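Local coordinates for protein flavin reductase (Uncultured bacterium, PDB 5CHO) that probably supplies reduced flavin to the tryptophan halogenase of a bacterial two-component system, acting as its FAD-binding flavin reductase, at residues N64-V69 with P74-C79; A103-V108 with R141-W146; A137-A140 with A145-E148. One frame throughout, in Å; residues are numbered along the deposited sequence.

Interaction 1: N64-V69 with P74-C79; sequences NSFTSV and PLILVC. With FAD (flavin-adenine dinucleotide), chain I.
Ser65 OG accepts the backbone N-H of Cys79 at 2.7 Å, with an N-H...O angle of 159°, and stands 2.7 Å from O4 of the FAD flavin. A chi1 of 63° sets this hydroxyl between the backbone N and carbonyl carbon of Ser65, the rotamer that lets it face strand and cofactor together. Backbone atoms read the same flavin edge: Asn64 N donates to FAD N5 at 3.0 Å, FAD N3 donates to Cys79 O at 2.6 Å, and Ser65 N adds a weak bond to O4. Away from the flavin the segments become arms of a beta hairpin, 67-71 with 74-81. Thr67 and Leu77 form an antiparallel hydrogen-bonded pair (Thr67 N to Leu77 O 3.0 Å, Leu77 N to Thr67 O 2.9 Å), and Ser68 and Ile76 a non-hydrogen-bonded one; Val69 N also donates to Leu75 O. On the Ile76 side of the sheet, Phe66 CE1 packs on Ile76 CD1 at 3.7 Å while Val78 CG1 meets the ring edge. On the Leu77 side, Val69 CG2 reaches Leu77 CD2 at 3.5 Å, the side chains crossing at about a right angle. Thr67 OG1 hydrogen-bonds Thr67 OG1 of the second subunit, whose Phe44 meets Phe66 edge-to-face.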
loop_
_atom_site.group_PDB
_atom_site.type_symbol
_atom_site.label_atom_id
_atom_site.label_comp_id
_atom_site.label_asym_id
_atom_site.label_seq_id
_atom_site.Cartn_x
_atom_site.Cartn_y
_atom_site.Cartn_z
ATOM N N ASN A 64 -5.389 5.373 2.372
ATOM C CA ASN A 64 -5.242 4.125 1.628
ATOM C C ASN A 64 -3.768 3.780 1.407
ATOM O O ASN A 64 -3.443 2.806 0.726
ATOM C CB ASN A 64 -5.989 4.202 0.286
ATOM C CG ASN A 64 -5.234 4.991 -0.775
ATOM O OD1 ASN A 64 -4.416 5.859 -0.467
ATOM N ND2 ASN A 64 -5.530 4.704 -2.040
ATOM N N SER A 65 -2.883 4.582 1.993
ATOM C CA SER A 65 -1.446 4.347 1.888
ATOM C C SER A 65 -0.971 3.347 2.941
ATOM O O SER A 65 0.230 3.126 3.103
ATOM C CB SER A 65 -0.673 5.657 2.040
ATOM O OG SER A 65 -0.880 6.218 3.326
ATOM N N PHE A 66 -1.921 2.752 3.656
ATOM C CA PHE A 66 -1.605 1.776 4.687
ATOM C C PHE A 66 -0.952 0.543 4.070
ATOM O O PHE A 66 -1.426 0.020 3.063
ATOM C CB PHE A 66 -2.867 1.384 5.454
ATOM C CG PHE A 66 -2.652 0.279 6.454
ATOM C CD1 PHE A 66 -2.189 0.551 7.726
ATOM C CD2 PHE A 66 -2.918 -1.035 6.114
ATOM C CE1 PHE A 66 -1.999 -0.469 8.641
ATOM C CE2 PHE A 66 -2.730 -2.057 7.021
ATOM C CZ PHE A 66 -2.268 -1.776 8.285
ATOM N N THR A 67 0.140 0.092 4.680
ATOM C CA THR A 67 0.934 -1.015 4.151
ATOM C C THR A 67 1.589 -1.817 5.272
ATOM O O THR A 67 2.230 -1.257 6.158
ATOM C CB THR A 67 2.018 -0.505 3.177
ATOM O OG1 THR A 67 1.396 0.241 2.120
ATOM C CG2 THR A 67 2.800 -1.664 2.573
ATOM N N SER A 68 1.417 -3.134 5.223
ATOM C CA SER A 68 2.098 -4.030 6.151
ATOM C C SER A 68 3.580 -4.093 5.802
ATOM O O SER A 68 3.935 -4.314 4.644
ATOM C CB SER A 68 1.483 -5.426 6.102
ATOM O OG SER A 68 1.371 -5.887 4.766
ATOM N N VAL A 69 4.442 -3.912 6.801
ATOM C CA VAL A 69 5.867 -3.709 6.544
ATOM C C VAL A 69 6.752 -4.839 7.065
ATOM O O VAL A 69 7.641 -5.311 6.357
ATOM C CB VAL A 69 6.366 -2.398 7.176
ATOM C CG1 VAL A 69 7.871 -2.283 7.018
ATOM C CG2 VAL A 69 5.688 -1.204 6.536
ATOM N N PRO A 74 6.705 -6.414 14.590
ATOM C CA PRO A 74 5.459 -6.132 13.870
ATOM C C PRO A 74 5.303 -4.641 13.556
ATOM O O PRO A 74 5.050 -3.846 14.463
ATOM C CB PRO A 74 4.380 -6.608 14.845
ATOM C CG PRO A 74 4.995 -6.434 16.183
ATOM C CD PRO A 74 6.462 -6.712 16.011
ATOM N N LEU A 75 5.456 -4.282 12.285
ATOM C CA LEU A 75 5.419 -2.891 11.850
ATOM C C LEU A 75 4.430 -2.676 10.705
ATOM O O LEU A 75 4.206 -3.570 9.889
ATOM C CB LEU A 75 6.807 -2.436 11.399
ATOM C CG LEU A 75 7.999 -2.409 12.361
ATOM C CD1 LEU A 75 9.251 -1.904 11.676
ATOM C CD2 LEU A 75 7.689 -1.579 13.595
ATOM N N ILE A 76 3.834 -1.487 10.663
ATOM C CA ILE A 76 3.058 -1.043 9.506
ATOM C C ILE A 76 3.472 0.380 9.157
ATOM O O ILE A 76 4.199 1.016 9.920
ATOM C CB ILE A 76 1.535 -1.106 9.756
ATOM C CG1 ILE A 76 1.117 -0.208 10.927
ATOM C CG2 ILE A 76 1.105 -2.537 10.025
ATOM C CD1 ILE A 76 0.680 1.189 10.522
ATOM N N LEU A 77 3.033 0.878 8.004
ATOM C CA LEU A 77 3.258 2.280 7.679
ATOM C C LEU A 77 2.043 2.923 7.029
ATOM O O LEU A 77 1.190 2.247 6.457
ATOM C CB LEU A 77 4.489 2.434 6.774
ATOM C CG LEU A 77 4.512 1.958 5.320
ATOM C CD1 LEU A 77 3.685 2.848 4.388
ATOM C CD2 LEU A 77 5.959 1.906 4.859
ATOM N N VAL A 78 1.987 4.246 7.136
ATOM C CA VAL A 78 1.027 5.064 6.411
ATOM C C VAL A 78 1.751 6.305 5.921
ATOM O O VAL A 78 2.694 6.763 6.564
ATOM C CB VAL A 78 -0.169 5.490 7.289
ATOM C CG1 VAL A 78 -1.008 4.283 7.695
ATOM C CG2 VAL A 78 0.314 6.250 8.524
ATOM N N CYS A 79 1.321 6.842 4.783
ATOM C CA CYS A 79 1.900 8.075 4.262
ATOM C C CYS A 79 0.919 9.220 4.448
ATOM O O CYS A 79 -0.212 9.163 3.966
ATOM C CB CYS A 79 2.269 7.924 2.789
ATOM S SG CYS A 79 3.377 6.540 2.459
HETATM P PA FAD I . -6.427 18.299 6.567
HETATM O O1A FAD I . -6.251 19.305 7.669
HETATM O O2A FAD I . -7.862 18.065 6.300
HETATM O O5B FAD I . -5.738 18.846 5.208
HETATM C C5B FAD I . -5.886 18.068 4.013
HETATM C C4B FAD I . -5.452 18.911 2.758
HETATM O O4B FAD I . -6.319 19.840 2.546
HETATM C C3B FAD I . -4.125 19.608 3.031
HETATM O O3B FAD I . -3.309 19.579 1.910
HETATM C C2B FAD I . -4.496 21.048 3.383
HETATM O O2B FAD I . -3.475 22.020 2.793
HETATM C C1B FAD I . -5.636 21.264 2.829
HETATM N N9A FAD I . -6.462 22.011 3.705
HETATM C C8A FAD I . -7.438 21.540 4.519
HETATM N N7A FAD I . -7.972 22.595 5.183
HETATM C C5A FAD I . -7.322 23.716 4.780
HETATM C C6A FAD I . -7.454 25.050 5.134
HETATM N N6A FAD I . -8.331 25.768 6.046
HETATM N N1A FAD I . -6.658 25.983 4.561
HETATM C C2A FAD I . -5.717 25.616 3.634
HETATM N N3A FAD I . -5.578 24.297 3.288
HETATM C C4A FAD I . -6.386 23.352 3.863
HETATM N N1 FAD I . -4.313 11.613 2.605
HETATM C C2 FAD I . -2.954 11.321 3.059
HETATM O O2 FAD I . -2.251 12.219 3.535
HETATM N N3 FAD I . -2.421 9.968 2.942
HETATM C C4 FAD I . -3.234 8.935 2.387
HETATM O O4 FAD I . -2.810 7.870 2.300
HETATM C C4X FAD I . -4.624 9.249 1.924
HETATM N N5 FAD I . -5.457 8.231 1.362
HETATM C C5X FAD I . -6.837 8.544 0.915
HETATM C C6 FAD I . -7.667 7.527 0.357
HETATM C C7 FAD I . -8.967 7.834 -0.069
HETATM C C7M FAD I . -9.578 6.507 -0.614
HETATM C C8 FAD I . -9.438 9.142 0.067
HETATM C C8M FAD I . -10.904 9.351 -0.442
HETATM C C9 FAD I . -8.618 10.135 0.618
HETATM C C9A FAD I . -7.314 9.844 1.040
HETATM N N10 FAD I . -6.474 10.894 1.613
HETATM C C10 FAD I . -5.128 10.581 2.049
HETATM C "C1'" FAD I . -6.967 12.296 1.751
HETATM C "C2'" FAD I . -7.240 12.624 3.233
HETATM O "O2'" FAD I . -8.137 11.690 3.751
HETATM C "C3'" FAD I . -7.826 14.014 3.306
HETATM O "O3'" FAD I . -6.879 14.935 2.860
HETATM C "C4'" FAD I . -8.228 14.357 4.744
HETATM O "O4'" FAD I . -8.999 15.489 4.738
HETATM C "C5'" FAD I . -6.967 14.610 5.595
HETATM O "O5'" FAD I . -7.348 14.937 6.926
HETATM P P FAD I . -6.344 15.813 7.844
HETATM O O1P FAD I . -7.125 16.454 8.962
HETATM O O2P FAD I . -5.232 14.919 8.407
HETATM O O3P FAD I . -5.711 16.931 6.942
#

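Interaction 2: A103-V108 with R141-W146; sequences ADQQHV and RGALAW
Gln105 lays its amide over the backbone of Arg141, Gly142 and Ala143, and it supplies most of the 103-108 side of this small interface, which buries 130 Å² in total. With CG beside its own backbone N and the chain straight beyond it (chi2 180°), the side chain spans a gap in which the nearest CA atoms, those of Gln105 and Ala143, are still 8.0 Å apart. Its NE2 sits almost squarely above the Gly142-Ala143 peptide, 3.5 Å from Gly142 C, and OE1 lies 3.6 Å from Ala143 CA. Gln105 NE2 also comes within 2.9 Å of Arg141 O, but the angle is too poor for a hydrogen bond. The polar end is secured instead by OE1, which accepts the backbone N-H of Ala102. Gly142 suits this close approach: a beta carbon there would lie tight against NE2, and its positive phi of 88° would press that carbon on the Arg141 carbonyl as well. Arg141 contributes its carbonyl, its side chain starting away from Gln105. Replacing Gln105 by an alanine removes the amide, and the Ala102 N-H would probably lose this acceptor while a gap opened over the Gly142 peptide. Nearby, Arg176 ties both segments, by a salt bridge to Asp104 and a hydrogen bond to Gly142 O. Gln105 is the N-cap residue of helix 106-111, so the contact sets the start of that helix against the loop joining strand 138-140 to strand 145-157, beside strand 95-100, which Leu144 and Ala145 meet through Val100.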
loop_
_atom_site.group_PDB
_atom_site.type_symbol
_atom_site.label_atom_id
_atom_site.label_comp_id
_atom_site.label_asym_id
_atom_site.label_seq_id
_atom_site.Cartn_x
_atom_site.Cartn_y
_atom_site.Cartn_z
ATOM N N ALA A 103 -17.135 -2.625 2.939
ATOM C CA ALA A 103 -17.732 -2.013 1.758
ATOM C C ALA A 103 -18.918 -1.101 2.089
ATOM O O ALA A 103 -19.189 -0.144 1.360
ATOM C CB ALA A 103 -18.162 -3.104 0.783
ATOM N N ASP A 104 -19.622 -1.393 3.181
ATOM C CA ASP A 104 -20.752 -0.566 3.604
ATOM C C ASP A 104 -20.316 0.599 4.497
ATOM O O ASP A 104 -21.133 1.186 5.206
ATOM C CB ASP A 104 -21.804 -1.413 4.330
ATOM C CG ASP A 104 -21.264 -2.096 5.574
ATOM O OD1 ASP A 104 -20.117 -1.813 5.977
ATOM O OD2 ASP A 104 -22.000 -2.915 6.165
ATOM N N GLN A 105 -19.030 0.933 4.443
ATOM C CA GLN A 105 -18.478 2.035 5.227
ATOM C C GLN A 105 -17.841 3.060 4.305
ATOM O O GLN A 105 -16.969 3.827 4.713
ATOM C CB GLN A 105 -17.448 1.519 6.226
ATOM C CG GLN A 105 -18.019 0.607 7.282
ATOM C CD GLN A 105 -16.962 0.114 8.244
ATOM O OE1 GLN A 105 -15.924 -0.404 7.832
ATOM N NE2 GLN A 105 -17.202 0.301 9.533
ATOM N N GLN A 106 -18.287 3.060 3.055
ATOM C CA GLN A 106 -17.883 4.063 2.084
ATOM C C GLN A 106 -18.118 5.472 2.611
ATOM O O GLN A 106 -17.313 6.375 2.380
ATOM C CB GLN A 106 -18.649 3.856 0.781
ATOM C CG GLN A 106 -18.364 4.887 -0.286
ATOM C CD GLN A 106 -18.980 4.517 -1.624
ATOM O OE1 GLN A 106 -18.955 3.358 -2.039
ATOM N NE2 GLN A 106 -19.549 5.502 -2.297
ATOM N N HIS A 107 -19.230 5.651 3.317
ATOM C CA HIS A 107 -19.605 6.968 3.807
ATOM C C HIS A 107 -18.603 7.435 4.862
ATOM O O HIS A 107 -18.333 8.628 4.982
ATOM C CB HIS A 107 -21.036 6.961 4.366
ATOM C CG HIS A 107 -21.236 6.062 5.544
ATOM N ND1 HIS A 107 -21.271 4.687 5.442
ATOM C CD2 HIS A 107 -21.450 6.344 6.851
ATOM C CE1 HIS A 107 -21.473 4.162 6.636
ATOM N NE2 HIS A 107 -21.587 5.148 7.511
ATOM N N VAL A 108 -18.050 6.492 5.620
ATOM C CA VAL A 108 -16.981 6.812 6.566
ATOM C C VAL A 108 -15.718 7.284 5.844
ATOM O O VAL A 108 -15.082 8.252 6.264
ATOM C CB VAL A 108 -16.610 5.609 7.460
ATOM C CG1 VAL A 108 -15.540 6.014 8.469
ATOM C CG2 VAL A 108 -17.839 5.057 8.169
ATOM N N ARG A 141 -16.338 0.652 14.471
ATOM C CA ARG A 141 -17.128 -0.565 14.557
ATOM C C ARG A 141 -17.569 -0.996 13.161
ATOM O O ARG A 141 -17.870 -0.156 12.313
ATOM C CB ARG A 141 -18.338 -0.330 15.459
ATOM C CG ARG A 141 -17.950 0.012 16.880
ATOM C CD ARG A 141 -19.092 -0.157 17.853
ATOM N NE ARG A 141 -18.673 0.200 19.204
ATOM C CZ ARG A 141 -18.052 -0.627 20.040
ATOM N NH1 ARG A 141 -17.771 -1.876 19.679
ATOM N NH2 ARG A 141 -17.704 -0.203 21.248
ATOM N N GLY A 142 -17.600 -2.304 12.923
ATOM C CA GLY A 142 -17.988 -2.831 11.626
ATOM C C GLY A 142 -16.824 -2.945 10.662
ATOM O O GLY A 142 -16.994 -3.409 9.536
ATOM N N ALA A 143 -15.642 -2.513 11.096
ATOM C CA ALA A 143 -14.441 -2.606 10.268
ATOM C C ALA A 143 -14.019 -4.060 10.073
ATOM O O ALA A 143 -14.358 -4.927 10.879
ATOM C CB ALA A 143 -13.305 -1.807 10.890
ATOM N N LEU A 144 -13.280 -4.314 8.998
ATOM C CA LEU A 144 -12.718 -5.631 8.734
ATOM C C LEU A 144 -11.610 -5.976 9.726
ATOM O O LEU A 144 -11.385 -7.148 10.022
ATOM C CB LEU A 144 -12.188 -5.702 7.301
ATOM C CG LEU A 144 -13.239 -5.459 6.212
ATOM C CD1 LEU A 144 -12.623 -5.627 4.828
ATOM C CD2 LEU A 144 -14.457 -6.354 6.395
ATOM N N ALA A 145 -10.918 -4.955 10.229
ATOM C CA ALA A 145 -9.814 -5.167 11.165
ATOM C C ALA A 145 -9.450 -3.898 11.942
ATOM O O ALA A 145 -9.701 -2.785 11.480
ATOM C CB ALA A 145 -8.593 -5.687 10.417
ATOM N N TRP A 146 -8.855 -4.084 13.119
ATOM C CA TRP A 146 -8.336 -2.984 13.930
ATOM C C TRP A 146 -6.844 -3.139 14.205
ATOM O O TRP A 146 -6.349 -4.252 14.378
ATOM C CB TRP A 146 -9.073 -2.890 15.272
ATOM C CG TRP A 146 -10.489 -2.391 15.214
ATOM C CD1 TRP A 146 -11.093 -1.718 14.191
ATOM C CD2 TRP A 146 -11.475 -2.514 16.247
ATOM N NE1 TRP A 146 -12.394 -1.420 14.523
ATOM C CE2 TRP A 146 -12.653 -1.902 15.780
ATOM C CE3 TRP A 146 -11.474 -3.090 17.519
ATOM C CZ2 TRP A 146 -13.818 -1.847 16.543
ATOM C CZ3 TRP A 146 -12.626 -3.036 18.272
ATOM C CH2 TRP A 146 -13.782 -2.420 17.784
#

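Interaction 3: A137-A140 with A145-E148; sequences APLA and AWFE
Leu139 presses its CB onto one face of the Trp146 indole, 3.5 Å from the centroid of the five-membered ring and 8° off the ring normal, a CH-pi contact. CD1 extends the cover over the same face, 3.8 Å from Trp146 CD2, while CD2 turns to the backbone, 3.7 Å from Phe147 O. At the indole edge, Trp146 NE1 donates to Ala140 O at 2.7 Å with an N-H...O angle of 158°, and the oxygen lies in the ring plane, although the nitrogen stands well above the carbonyl plane. Chi1 of -72° places the Trp146 ring anti to its own carbonyl carbon, where face and N-H engage consecutive residues of 138-140. Face contact and edge bond should hinder rotation of the ring. Glu148 packs its CG loosely on Leu139 CD1, while its carboxylate is hydrogen-bonded by Thr135 and Thr169. The strand axes run nearly antiparallel but 7.7 Å apart, too far for backbone pairing, so the join is made by side chains, with Ala140 O as the backbone acceptor. Strand 138-140 pairs instead with 129-131, and this two-stranded sheet packs on strand 145-157 of the large antiparallel sheet, consistent with the split beta-barrel of the FMN-binding clan.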
loop_
_atom_site.group_PDB
_atom_site.type_symbol
_atom_site.label_atom_id
_atom_site.label_comp_id
_atom_site.label_asym_id
_atom_site.label_seq_id
_atom_site.Cartn_x
_atom_site.Cartn_y
_atom_site.Cartn_z
ATOM N N ALA A 137 -7.208 5.413 20.907
ATOM C CA ALA A 137 -7.514 5.907 19.568
ATOM C C ALA A 137 -8.871 5.370 19.109
ATOM O O ALA A 137 -9.191 4.206 19.361
ATOM C CB ALA A 137 -6.427 5.507 18.587
ATOM N N PRO A 138 -9.679 6.209 18.437
ATOM C CA PRO A 138 -10.941 5.668 17.923
ATOM C C PRO A 138 -10.750 4.570 16.879
ATOM O O PRO A 138 -9.907 4.685 15.989
ATOM C CB PRO A 138 -11.627 6.892 17.306
ATOM C CG PRO A 138 -11.023 8.059 17.995
ATOM C CD PRO A 138 -9.607 7.674 18.293
ATOM N N LEU A 139 -11.546 3.513 17.009
ATOM C CA LEU A 139 -11.570 2.417 16.052
ATOM C C LEU A 139 -13.009 2.221 15.594
ATOM O O LEU A 139 -13.924 2.145 16.415
ATOM C CB LEU A 139 -11.010 1.138 16.681
ATOM C CG LEU A 139 -9.551 1.209 17.135
ATOM C CD1 LEU A 139 -9.206 0.028 18.027
ATOM C CD2 LEU A 139 -8.631 1.232 15.923
ATOM N N ALA A 140 -13.203 2.147 14.282
ATOM C CA ALA A 140 -14.542 2.085 13.713
ATOM C C ALA A 140 -15.169 0.700 13.844
ATOM O O ALA A 140 -14.604 -0.297 13.392
ATOM C CB ALA A 140 -14.511 2.509 12.256
ATOM N N ALA A 145 -10.918 -4.955 10.229
ATOM C CA ALA A 145 -9.814 -5.167 11.165
ATOM C C ALA A 145 -9.450 -3.898 11.942
ATOM O O ALA A 145 -9.701 -2.785 11.480
ATOM C CB ALA A 145 -8.593 -5.687 10.417
ATOM N N TRP A 146 -8.855 -4.084 13.119
ATOM C CA TRP A 146 -8.336 -2.984 13.930
ATOM C C TRP A 146 -6.844 -3.139 14.205
ATOM O O TRP A 146 -6.349 -4.252 14.378
ATOM C CB TRP A 146 -9.073 -2.890 15.272
ATOM C CG TRP A 146 -10.489 -2.391 15.214
ATOM C CD1 TRP A 146 -11.093 -1.718 14.191
ATOM C CD2 TRP A 146 -11.475 -2.514 16.247
ATOM N NE1 TRP A 146 -12.394 -1.420 14.523
ATOM C CE2 TRP A 146 -12.653 -1.902 15.780
ATOM C CE3 TRP A 146 -11.474 -3.090 17.519
ATOM C CZ2 TRP A 146 -13.818 -1.847 16.543
ATOM C CZ3 TRP A 146 -12.626 -3.036 18.272
ATOM C CH2 TRP A 146 -13.782 -2.420 17.784
ATOM N N PHE A 147 -6.133 -2.013 14.232
ATOM C CA PHE A 147 -4.745 -1.979 14.679
ATOM C C PHE A 147 -4.548 -0.805 15.628
ATOM O O PHE A 147 -5.129 0.259 15.426
ATOM C CB PHE A 147 -3.753 -1.828 13.519
ATOM C CG PHE A 147 -3.862 -2.887 12.460
ATOM C CD1 PHE A 147 -3.089 -4.041 12.518
ATOM C CD2 PHE A 147 -4.737 -2.724 11.397
ATOM C CE1 PHE A 147 -3.191 -5.011 11.533
ATOM C CE2 PHE A 147 -4.837 -3.684 10.410
ATOM C CZ PHE A 147 -4.067 -4.832 10.480
ATOM N N GLU A 148 -3.735 -1.004 16.661
ATOM C CA GLU A 148 -3.198 0.111 17.438
ATOM C C GLU A 148 -1.692 0.111 17.281
ATOM O O GLU A 148 -1.060 -0.946 17.285
ATOM C CB GLU A 148 -3.569 0.022 18.920
ATOM C CG GLU A 148 -5.050 0.118 19.214
ATOM C CD GLU A 148 -5.335 0.081 20.703
ATOM O OE1 GLU A 148 -5.350 1.161 21.331
ATOM O OE2 GLU A 148 -5.532 -1.025 21.249
#

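In the fold
Interactions 1 and 3 are buried, whereas interaction 2 is only partly so and covers the least surface. Their chemistry follows their place: interaction 1 is true strand pairing ending at the flavin, interaction 3 joins strands that are not paired with each other through an indole, and interaction 2 rests on a glutamine amide lying over loop peptides. Interactions 2 and 3 share Ala145 and Trp146 at the start of strand 145-157, with centres 11 Å apart. Interactions 1 and 3 touch directly, Phe66 CZ lying 3.8 Å from Phe147 CE2, and both reach the second subunit. Interactions 1 and 2 do not touch, their nearest atoms being about 8 Å apart, yet both reach the same large sheet.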